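Local coordinates for protein L-lysine 6-monooxygenase (Pseudomonas syringae pv. tomato, PDB 5CQF) that probably hydroxylates the side-chain amine of L-lysine or a related amino acid in siderophore biosynthesis, as an FAD- and NADP-dependent flavoprotein monooxygenase, at residues Ser14-Gly25 / Asp44-Ala52; Gln202-Ser212 / Arg226-Arg237. All coordinates share one frame; numbering follows the deposited sequence.

Interaction 1: Ser14-Gly25 / Asp44-Ala52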
loop_
_atom_site.group_PDB
_atom_site.type_symbol
_atom_site.label_atom_id
_atom_site.label_comp_id
_atom_site.label_asym_id
_atom_site.label_seq_id
_atom_site.Cartn_x
_atom_site.Cartn_y
_atom_site.Cartn_z
ATOM N N SER A 14 42.785 -13.837 25.787
ATOM C CA SER A 14 42.605 -12.782 24.775
ATOM C C SER A 14 42.166 -11.511 25.477
ATOM O O SER A 14 41.722 -11.565 26.624
ATOM C CB SER A 14 41.567 -13.193 23.729
ATOM O OG SER A 14 40.421 -13.761 24.343
ATOM N N ASP A 15 42.288 -10.371 24.797
ATOM C CA ASP A 15 41.910 -9.075 25.391
ATOM C C ASP A 15 40.448 -9.021 25.833
ATOM O O ASP A 15 40.102 -8.308 26.770
ATOM C CB ASP A 15 42.153 -7.925 24.415
ATOM C CG ASP A 15 43.597 -7.828 23.972
ATOM O OD1 ASP A 15 44.490 -7.872 24.852
ATOM O OD2 ASP A 15 43.828 -7.706 22.742
ATOM N N ALA A 16 39.596 -9.763 25.137
ATOM C CA ALA A 16 38.201 -9.853 25.489
ATOM C C ALA A 16 37.601 -11.189 25.067
ATOM O O ALA A 16 38.097 -11.841 24.143
ATOM C CB ALA A 16 37.442 -8.712 24.843
ATOM N N ILE A 17 36.536 -11.582 25.762
ATOM C CA ILE A 17 35.718 -12.722 25.366
ATOM C C ILE A 17 34.281 -12.254 25.252
ATOM O O ILE A 17 33.755 -11.568 26.144
ATOM C CB ILE A 17 35.779 -13.881 26.378
ATOM C CG1 ILE A 17 37.212 -14.416 26.552
ATOM C CG2 ILE A 17 34.859 -15.017 25.953
ATOM C CD1 ILE A 17 37.700 -15.271 25.402
ATOM N N CYS A 18 33.651 -12.613 24.139
ATOM C CA CYS A 18 32.223 -12.364 23.930
ATOM C C CYS A 18 31.511 -13.691 23.986
ATOM O O CYS A 18 31.906 -14.626 23.287
ATOM C CB CYS A 18 31.972 -11.718 22.574
ATOM S SG CYS A 18 30.209 -11.461 22.165
ATOM N N ILE A 19 30.485 -13.797 24.819
ATOM C CA ILE A 19 29.708 -15.017 24.867
ATOM C C ILE A 19 28.477 -14.826 23.985
ATOM O O ILE A 19 27.651 -13.969 24.252
ATOM C CB ILE A 19 29.292 -15.390 26.299
ATOM C CG1 ILE A 19 30.538 -15.625 27.161
ATOM C CG2 ILE A 19 28.501 -16.690 26.295
ATOM C CD1 ILE A 19 30.233 -15.837 28.630
ATOM N N GLY A 20 28.371 -15.660 22.949
ATOM C CA GLY A 20 27.255 -15.660 22.021
ATOM C C GLY A 20 27.753 -15.232 20.661
ATOM O O GLY A 20 28.469 -14.226 20.531
ATOM N N PHE A 21 27.397 -15.989 19.631
ATOM C CA PHE A 21 27.646 -15.531 18.272
ATOM C C PHE A 21 26.369 -15.554 17.447
ATOM O O PHE A 21 26.367 -15.955 16.284
ATOM C CB PHE A 21 28.776 -16.317 17.599
ATOM C CG PHE A 21 29.511 -15.533 16.562
ATOM C CD1 PHE A 21 30.221 -14.413 16.912
ATOM C CD2 PHE A 21 29.509 -15.926 15.241
ATOM C CE1 PHE A 21 30.924 -13.683 15.970
ATOM C CE2 PHE A 21 30.198 -15.198 14.281
ATOM C CZ PHE A 21 30.906 -14.065 14.648
ATOM N N GLY A 22 25.285 -15.092 18.060
ATOM C CA GLY A 22 24.087 -14.727 17.328
ATOM C C GLY A 22 24.267 -13.336 16.752
ATOM O O GLY A 22 25.377 -12.809 16.733
ATOM N N PRO A 23 23.177 -12.724 16.262
ATOM C CA PRO A 23 23.292 -11.437 15.591
ATOM C C PRO A 23 24.067 -10.405 16.398
ATOM O O PRO A 23 24.894 -9.677 15.856
ATOM C CB PRO A 23 21.844 -11.006 15.444
ATOM C CG PRO A 23 21.083 -12.270 15.366
ATOM C CD PRO A 23 21.810 -13.262 16.193
ATOM N N ALA A 24 23.814 -10.350 17.698
ATOM C CA ALA A 24 24.477 -9.371 18.535
ATOM C C ALA A 24 25.992 -9.522 18.494
ATOM O O ALA A 24 26.709 -8.534 18.289
ATOM C CB ALA A 24 23.955 -9.472 19.962
ATOM N N GLY A 25 26.491 -10.744 18.691
ATOM C CA GLY A 25 27.946 -10.987 18.624
ATOM C C GLY A 25 28.500 -10.806 17.215
ATOM O O GLY A 25 29.653 -10.406 17.015
ATOM N N ASP A 44 43.297 -4.332 16.156
ATOM C CA ASP A 44 44.424 -5.074 16.726
ATOM C C ASP A 44 44.021 -5.833 17.978
ATOM O O ASP A 44 44.613 -6.852 18.304
ATOM C CB ASP A 44 45.583 -4.128 17.054
ATOM C CG ASP A 44 46.065 -3.355 15.839
ATOM O OD1 ASP A 44 46.114 -3.934 14.731
ATOM O OD2 ASP A 44 46.386 -2.161 16.000
ATOM N N LEU A 45 43.012 -5.335 18.675
ATOM C CA LEU A 45 42.483 -5.989 19.878
ATOM C C LEU A 45 41.996 -7.405 19.545
ATOM O O LEU A 45 41.310 -7.617 18.557
ATOM C CB LEU A 45 41.355 -5.124 20.426
ATOM C CG LEU A 45 40.655 -5.393 21.758
ATOM C CD1 LEU A 45 40.086 -4.079 22.293
ATOM C CD2 LEU A 45 39.536 -6.424 21.634
ATOM N N SER A 46 42.393 -8.373 20.357
ATOM C CA SER A 46 42.079 -9.776 20.119
ATOM C C SER A 46 40.895 -10.153 20.987
ATOM O O SER A 46 40.891 -9.940 22.206
ATOM C CB SER A 46 43.277 -10.680 20.436
ATOM O OG SER A 46 43.348 -10.992 21.825
ATOM N N ILE A 47 39.894 -10.723 20.341
ATOM C CA ILE A 47 38.660 -11.069 20.973
ATOM C C ILE A 47 38.285 -12.435 20.432
ATOM O O ILE A 47 38.496 -12.706 19.255
ATOM C CB ILE A 47 37.590 -10.003 20.670
ATOM C CG1 ILE A 47 36.212 -10.470 21.121
ATOM C CG2 ILE A 47 37.510 -9.694 19.188
ATOM C CD1 ILE A 47 35.221 -9.345 21.206
ATOM N N GLY A 48 37.771 -13.299 21.295
ATOM C CA GLY A 48 37.302 -14.635 20.903
ATOM C C GLY A 48 35.811 -14.762 21.160
ATOM O O GLY A 48 35.278 -14.108 22.057
ATOM N N TYR A 49 35.116 -15.590 20.389
ATOM C CA TYR A 49 33.676 -15.737 20.604
ATOM C C TYR A 49 33.317 -17.189 20.895
ATOM O O TYR A 49 33.818 -18.099 20.240
ATOM C CB TYR A 49 32.877 -15.223 19.392
ATOM C CG TYR A 49 33.203 -13.810 18.983
ATOM C CD1 TYR A 49 34.323 -13.534 18.221
ATOM C CD2 TYR A 49 32.375 -12.750 19.340
ATOM C CE1 TYR A 49 34.627 -12.239 17.830
ATOM C CE2 TYR A 49 32.675 -11.453 18.965
ATOM C CZ TYR A 49 33.801 -11.203 18.200
ATOM O OH TYR A 49 34.123 -9.920 17.824
ATOM N N LEU A 50 32.440 -17.395 21.869
ATOM C CA LEU A 50 32.050 -18.731 22.268
ATOM C C LEU A 50 30.575 -18.841 22.036
ATOM O O LEU A 50 29.818 -18.127 22.691
ATOM C CB LEU A 50 32.303 -18.914 23.760
ATOM C CG LEU A 50 33.695 -19.228 24.328
ATOM C CD1 LEU A 50 34.874 -18.837 23.447
ATOM C CD2 LEU A 50 33.804 -18.518 25.661
ATOM N N GLU A 51 30.158 -19.723 21.132
ATOM C CA GLU A 51 28.737 -19.925 20.860
ATOM C C GLU A 51 28.347 -21.348 21.180
ATOM O O GLU A 51 28.968 -22.287 20.700
ATOM C CB GLU A 51 28.422 -19.594 19.392
ATOM C CG GLU A 51 27.038 -19.991 18.858
ATOM C CD GLU A 51 25.855 -19.561 19.732
ATOM O OE1 GLU A 51 25.874 -18.480 20.374
ATOM O OE2 GLU A 51 24.871 -20.324 19.768
ATOM N N ALA A 52 27.289 -21.505 21.963
ATOM C CA ALA A 52 26.863 -22.821 22.433
ATOM C C ALA A 52 26.323 -23.710 21.320
ATOM O O ALA A 52 26.572 -24.900 21.310
ATOM C CB ALA A 52 25.819 -22.664 23.524
#
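F21 and Y49 meet edge to face: the CD1–CE1 edge of the phenyl ring comes in over one face of the tyrosine ring, near its rim, with centroids 5.0 Å apart and planes at 60°. The CD2 side of the same tyrosine ring receives C18, whose CB lies 3.4 Å from Y49 CD2. With SG anti to the backbone N (chi1 176°), C18 lays its sulfur alongside the Y49 ring edge in a sulfur-aromatic contact. The other side of the sheet carries an apolar pair, I17 CG2 with L50 CD2. Between these layers the strands run parallel, G48 and L50 bridging A16, C18 and G20 through backbone bonds. Polar clamps close both ends. At one, S46 N gives a nearly straight bond (176°) to D15 OD2 at 2.9 Å, while D15 N donates to S46 OG. At the other, E51 bends at chi2 to bring OE1 within 3.0 Å of F21 N, on the anti side of the carboxylate; its OE2 accepts from A53 N. With G20, G22 and G25 following the first strand and an acidic residue, E51, just after the second, the arrangement is that of a Rossmann-type beta-alpha-beta unit, consistent with the FAD-binding fold of this family.

Interaction 2: Gln202-Ser212 / Arg226-Arg237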
loop_
_atom_site.group_PDB
_atom_site.type_symbol
_atom_site.label_atom_id
_atom_site.label_comp_id
_atom_site.label_asym_id
_atom_site.label_seq_id
_atom_site.Cartn_x
_atom_site.Cartn_y
_atom_site.Cartn_z
ATOM N N GLN A 202 1.673 -35.925 10.953
ATOM C CA GLN A 202 0.323 -35.681 11.468
ATOM C C GLN A 202 0.363 -34.843 12.721
ATOM O O GLN A 202 0.844 -35.286 13.780
ATOM C CB GLN A 202 -0.415 -36.994 11.767
ATOM C CG GLN A 202 -1.819 -36.817 12.353
ATOM C CD GLN A 202 -2.814 -36.332 11.320
ATOM O OE1 GLN A 202 -3.012 -36.967 10.285
ATOM N NE2 GLN A 202 -3.433 -35.194 11.582
ATOM N N LEU A 203 -0.170 -33.635 12.598
ATOM C CA LEU A 203 -0.316 -32.776 13.753
ATOM C C LEU A 203 -1.616 -33.090 14.505
ATOM O O LEU A 203 -2.598 -33.455 13.901
ATOM C CB LEU A 203 -0.325 -31.315 13.308
ATOM C CG LEU A 203 0.907 -30.867 12.532
ATOM C CD1 LEU A 203 0.741 -29.417 12.115
ATOM C CD2 LEU A 203 2.166 -31.038 13.359
ATOM N N PRO A 204 -1.633 -32.892 15.825
ATOM C CA PRO A 204 -2.910 -32.927 16.542
ATOM C C PRO A 204 -3.856 -31.802 16.148
ATOM O O PRO A 204 -3.417 -30.753 15.692
ATOM C CB PRO A 204 -2.510 -32.800 18.014
ATOM C CG PRO A 204 -1.117 -32.315 18.022
ATOM C CD PRO A 204 -0.481 -32.674 16.717
ATOM N N LYS A 205 -5.145 -32.031 16.347
ATOM C CA LYS A 205 -6.195 -31.165 15.822
ATOM C C LYS A 205 -6.452 -29.903 16.660
ATOM O O LYS A 205 -6.661 -28.823 16.119
ATOM C CB LYS A 205 -7.506 -31.979 15.695
ATOM C CG LYS A 205 -8.660 -31.258 14.993
ATOM C CD LYS A 205 -9.927 -32.113 14.921
ATOM C CE LYS A 205 -10.722 -32.066 16.230
ATOM N NZ LYS A 205 -11.610 -33.252 16.438
ATOM N N ARG A 206 -6.467 -30.057 17.981
ATOM C CA ARG A 206 -6.946 -29.009 18.877
ATOM C C ARG A 206 -5.764 -28.401 19.594
ATOM O O ARG A 206 -5.038 -29.090 20.291
ATOM C CB ARG A 206 -7.936 -29.602 19.870
ATOM C CG ARG A 206 -9.211 -30.149 19.236
ATOM C CD ARG A 206 -10.070 -30.924 20.244
ATOM N NE ARG A 206 -9.270 -31.989 20.856
ATOM C CZ ARG A 206 -9.580 -32.657 21.966
ATOM N NH1 ARG A 206 -10.711 -32.419 22.620
ATOM N NH2 ARG A 206 -8.740 -33.576 22.421
ATOM N N TRP A 207 -5.550 -27.105 19.402
ATOM C CA TRP A 207 -4.407 -26.423 19.968
ATOM C C TRP A 207 -4.854 -25.269 20.824
ATOM O O TRP A 207 -5.873 -24.652 20.547
ATOM C CB TRP A 207 -3.547 -25.895 18.870
ATOM C CG TRP A 207 -2.746 -26.927 18.214
ATOM C CD1 TRP A 207 -3.160 -27.760 17.239
ATOM C CD2 TRP A 207 -1.362 -27.226 18.446
ATOM N NE1 TRP A 207 -2.144 -28.584 16.858
ATOM C CE2 TRP A 207 -1.020 -28.280 17.577
ATOM C CE3 TRP A 207 -0.383 -26.703 19.298
ATOM C CZ2 TRP A 207 0.279 -28.829 17.514
ATOM C CZ3 TRP A 207 0.917 -27.236 19.233
ATOM C CH2 TRP A 207 1.229 -28.294 18.346
ATOM N N LEU A 208 -4.103 -24.996 21.876
ATOM C CA LEU A 208 -4.255 -23.771 22.640
ATOM C C LEU A 208 -2.971 -23.020 22.522
ATOM O O LEU A 208 -1.920 -23.602 22.697
ATOM C CB LEU A 208 -4.526 -24.085 24.101
ATOM C CG LEU A 208 -4.885 -22.845 24.914
ATOM C CD1 LEU A 208 -5.838 -23.213 26.024
ATOM C CD2 LEU A 208 -3.676 -22.141 25.515
ATOM N N VAL A 209 -3.047 -21.746 22.179
ATOM C CA VAL A 209 -1.865 -20.900 22.089
ATOM C C VAL A 209 -2.040 -19.705 23.033
ATOM O O VAL A 209 -2.955 -18.898 22.869
ATOM C CB VAL A 209 -1.639 -20.403 20.646
ATOM C CG1 VAL A 209 -0.420 -19.527 20.550
ATOM C CG2 VAL A 209 -1.477 -21.572 19.689
ATOM N N LEU A 210 -1.170 -19.618 24.030
ATOM C CA LEU A 210 -1.245 -18.581 25.049
ATOM C C LEU A 210 -0.342 -17.425 24.655
ATOM O O LEU A 210 0.836 -17.631 24.347
ATOM C CB LEU A 210 -0.771 -19.169 26.369
ATOM C CG LEU A 210 -0.719 -18.292 27.625
ATOM C CD1 LEU A 210 -2.117 -17.917 28.089
ATOM C CD2 LEU A 210 0.011 -19.033 28.734
ATOM N N GLY A 211 -0.883 -16.218 24.629
ATOM C CA GLY A 211 -0.044 -15.033 24.434
ATOM C C GLY A 211 -0.515 -14.118 23.339
ATOM O O GLY A 211 -1.308 -14.523 22.478
ATOM N N SER A 212 0.004 -12.896 23.357
ATOM C CA SER A 212 -0.509 -11.831 22.501
ATOM C C SER A 212 0.515 -11.174 21.569
ATOM O O SER A 212 0.146 -10.346 20.753
ATOM C CB SER A 212 -1.183 -10.767 23.372
ATOM O OG SER A 212 -2.279 -11.321 24.105
ATOM N N ARG A 226 -0.874 -25.293 8.383
ATOM C CA ARG A 226 -0.306 -26.590 8.073
ATOM C C ARG A 226 -1.357 -27.637 7.808
ATOM O O ARG A 226 -1.048 -28.650 7.231
ATOM C CB ARG A 226 0.569 -27.068 9.217
ATOM C CG ARG A 226 1.890 -26.348 9.303
ATOM C CD ARG A 226 3.020 -27.127 8.662
ATOM N NE ARG A 226 4.196 -27.049 9.529
ATOM C CZ ARG A 226 4.757 -28.080 10.155
ATOM N NH1 ARG A 226 5.823 -27.860 10.913
ATOM N NH2 ARG A 226 4.287 -29.325 10.022
ATOM N N ASP A 227 -2.586 -27.409 8.250
ATOM C CA ASP A 227 -3.575 -28.473 8.283
ATOM C C ASP A 227 -4.948 -27.843 8.406
ATOM O O ASP A 227 -5.212 -27.127 9.359
ATOM C CB ASP A 227 -3.288 -29.372 9.486
ATOM C CG ASP A 227 -4.251 -30.542 9.607
ATOM O OD1 ASP A 227 -5.390 -30.442 9.091
ATOM O OD2 ASP A 227 -3.868 -31.562 10.243
ATOM N N PRO A 228 -5.841 -28.127 7.460
ATOM C CA PRO A 228 -7.112 -27.394 7.437
ATOM C C PRO A 228 -8.140 -27.780 8.510
ATOM O O PRO A 228 -9.191 -27.139 8.647
ATOM C CB PRO A 228 -7.676 -27.701 6.028
ATOM C CG PRO A 228 -6.589 -28.423 5.302
ATOM C CD PRO A 228 -5.761 -29.096 6.351
ATOM N N ALA A 229 -7.871 -28.830 9.259
ATOM C CA ALA A 229 -8.813 -29.236 10.289
ATOM C C ALA A 229 -8.390 -28.789 11.690
ATOM O O ALA A 229 -9.183 -28.907 12.637
ATOM C CB ALA A 229 -8.985 -30.739 10.244
ATOM N N ILE A 230 -7.148 -28.303 11.829
ATOM C CA ILE A 230 -6.644 -27.798 13.114
ATOM C C ILE A 230 -7.506 -26.651 13.637
ATOM O O ILE A 230 -7.899 -25.744 12.881
ATOM C CB ILE A 230 -5.198 -27.327 12.992
ATOM C CG1 ILE A 230 -4.262 -28.506 13.074
ATOM C CG2 ILE A 230 -4.816 -26.364 14.106
ATOM C CD1 ILE A 230 -2.800 -28.110 13.010
ATOM N N GLU A 231 -7.798 -26.701 14.927
ATOM C CA GLU A 231 -8.526 -25.638 15.620
ATOM C C GLU A 231 -7.634 -25.026 16.681
ATOM O O GLU A 231 -6.929 -25.731 17.386
ATOM C CB GLU A 231 -9.811 -26.195 16.240
ATOM C CG GLU A 231 -10.877 -26.370 15.179
ATOM C CD GLU A 231 -12.025 -27.260 15.593
ATOM O OE1 GLU A 231 -11.812 -28.234 16.380
ATOM O OE2 GLU A 231 -13.143 -26.982 15.083
ATOM N N VAL A 232 -7.632 -23.712 16.768
ATOM C CA VAL A 232 -6.707 -23.045 17.634
ATOM C C VAL A 232 -7.490 -22.191 18.606
ATOM O O VAL A 232 -8.330 -21.427 18.191
ATOM C CB VAL A 232 -5.746 -22.166 16.839
ATOM C CG1 VAL A 232 -4.874 -21.371 17.789
ATOM C CG2 VAL A 232 -4.883 -23.008 15.931
ATOM N N HIS A 233 -7.196 -22.331 19.893
ATOM C CA HIS A 233 -7.757 -21.469 20.933
ATOM C C HIS A 233 -6.674 -20.537 21.437
ATOM O O HIS A 233 -5.678 -20.981 21.992
ATOM C CB HIS A 233 -8.296 -22.322 22.069
ATOM C CG HIS A 233 -9.292 -23.335 21.605
ATOM N ND1 HIS A 233 -10.647 -23.094 21.600
ATOM C CD2 HIS A 233 -9.125 -24.561 21.064
ATOM C CE1 HIS A 233 -11.275 -24.144 21.106
ATOM N NE2 HIS A 233 -10.371 -25.045 20.764
ATOM N N SER A 234 -6.905 -19.247 21.231
ATOM C CA SER A 234 -5.935 -18.215 21.398
ATOM C C SER A 234 -6.363 -17.397 22.583
ATOM O O SER A 234 -7.379 -16.698 22.532
ATOM C CB SER A 234 -5.893 -17.360 20.115
ATOM O OG SER A 234 -5.013 -16.258 20.221
ATOM N N VAL A 235 -5.577 -17.491 23.657
ATOM C CA VAL A 235 -5.894 -16.890 24.955
ATOM C C VAL A 235 -5.009 -15.692 25.214
ATOM O O VAL A 235 -3.786 -15.780 25.074
ATOM C CB VAL A 235 -5.693 -17.894 26.091
ATOM C CG1 VAL A 235 -5.901 -17.230 27.429
ATOM C CG2 VAL A 235 -6.667 -19.070 25.952
ATOM N N HIS A 236 -5.641 -14.579 25.595
ATOM C CA HIS A 236 -4.961 -13.295 25.797
ATOM C C HIS A 236 -5.236 -12.741 27.185
ATOM O O HIS A 236 -6.388 -12.749 27.641
ATOM C CB HIS A 236 -5.466 -12.302 24.771
ATOM C CG HIS A 236 -5.276 -12.772 23.365
ATOM N ND1 HIS A 236 -4.090 -12.611 22.685
ATOM C CD2 HIS A 236 -6.105 -13.435 22.527
ATOM C CE1 HIS A 236 -4.203 -13.138 21.479
ATOM N NE2 HIS A 236 -5.412 -13.656 21.365
ATOM N N ARG A 237 -4.193 -12.254 27.844
ATOM C CA ARG A 237 -4.335 -11.641 29.167
ATOM C C ARG A 237 -5.158 -10.360 29.078
ATOM O O ARG A 237 -5.860 -10.009 30.011
ATOM C CB ARG A 237 -2.972 -11.313 29.786
ATOM C CG ARG A 237 -3.034 -10.819 31.238
ATOM C CD ARG A 237 -1.626 -10.656 31.829
ATOM N NE ARG A 237 -0.840 -9.704 31.024
ATOM C CZ ARG A 237 -0.686 -8.396 31.285
ATOM N NH1 ARG A 237 -1.220 -7.817 32.371
ATOM N NH2 ARG A 237 0.028 -7.658 30.446
HETATM O O HOH W 1 -5.183 -32.196 12.464
HETATM O O HOH W 2 -1.081 -32.449 9.943
HETATM O O HOH W 3 -2.745 -16.737 21.164
HETATM O O HOH W 4 -1.590 -12.439 26.610
#
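A second Rossmann-like beta-alpha-beta unit brings strands 206-210 and 231-235 side by side, and I230 opens their contact by wedging between L203 and W207. I230 CD1 meets L203 CD1 at 3.9 Å, while its CG2 branch lies 3.8 Å from W207 CD1. The indole is fixed by NE1, which donates to P204 O from above the carbonyl plane. V209 CG2 packs on V232 CG1 on the W207 side, where helix 214-226 covers them; L210 CD1 touches V235 CG1 on the opposite side. Six parallel-sheet backbone bonds join the strands, from E231 N to K205 O through G211 N to V235 O. Beyond them, G211 starts a GxGxxA-like turn, as in dinucleotide-binding folds, and S212 OG and H236 ND1 share a hydrogen bond of 2.6 Å, near the imidazole plane. NE2 of H236 donates to S234 OG, so each ring nitrogen has a partner, the second only a weak one. One water also links S234 OG with V209 O and G211 O. Before the strands begin, two waters bridge D227 OD2 to L203, one at its O and one at its N, while D227 OD1 accepts from A229 N in an Asx turn.

How the interactions relate
From the N terminus, strand 16-19 leads into helix 23-37, and interaction 1 closes that loop when strand 47-50 returns beside the first. Well downstream, strand 206-210 passes into helix 214-226, and interaction 2 closes a second, similar loop at strand 231-235, a repetition of one supersecondary unit in series. The first is complete before the second begins, so the two neither nest nor cross. Each ties neighbouring strands within a different five-stranded parallel sheet. Their centres are about 39 Å apart, on opposite sides of the chain's centre, and their nearest atoms about 22 Å, consistent with separate FAD- and NADP-binding regions.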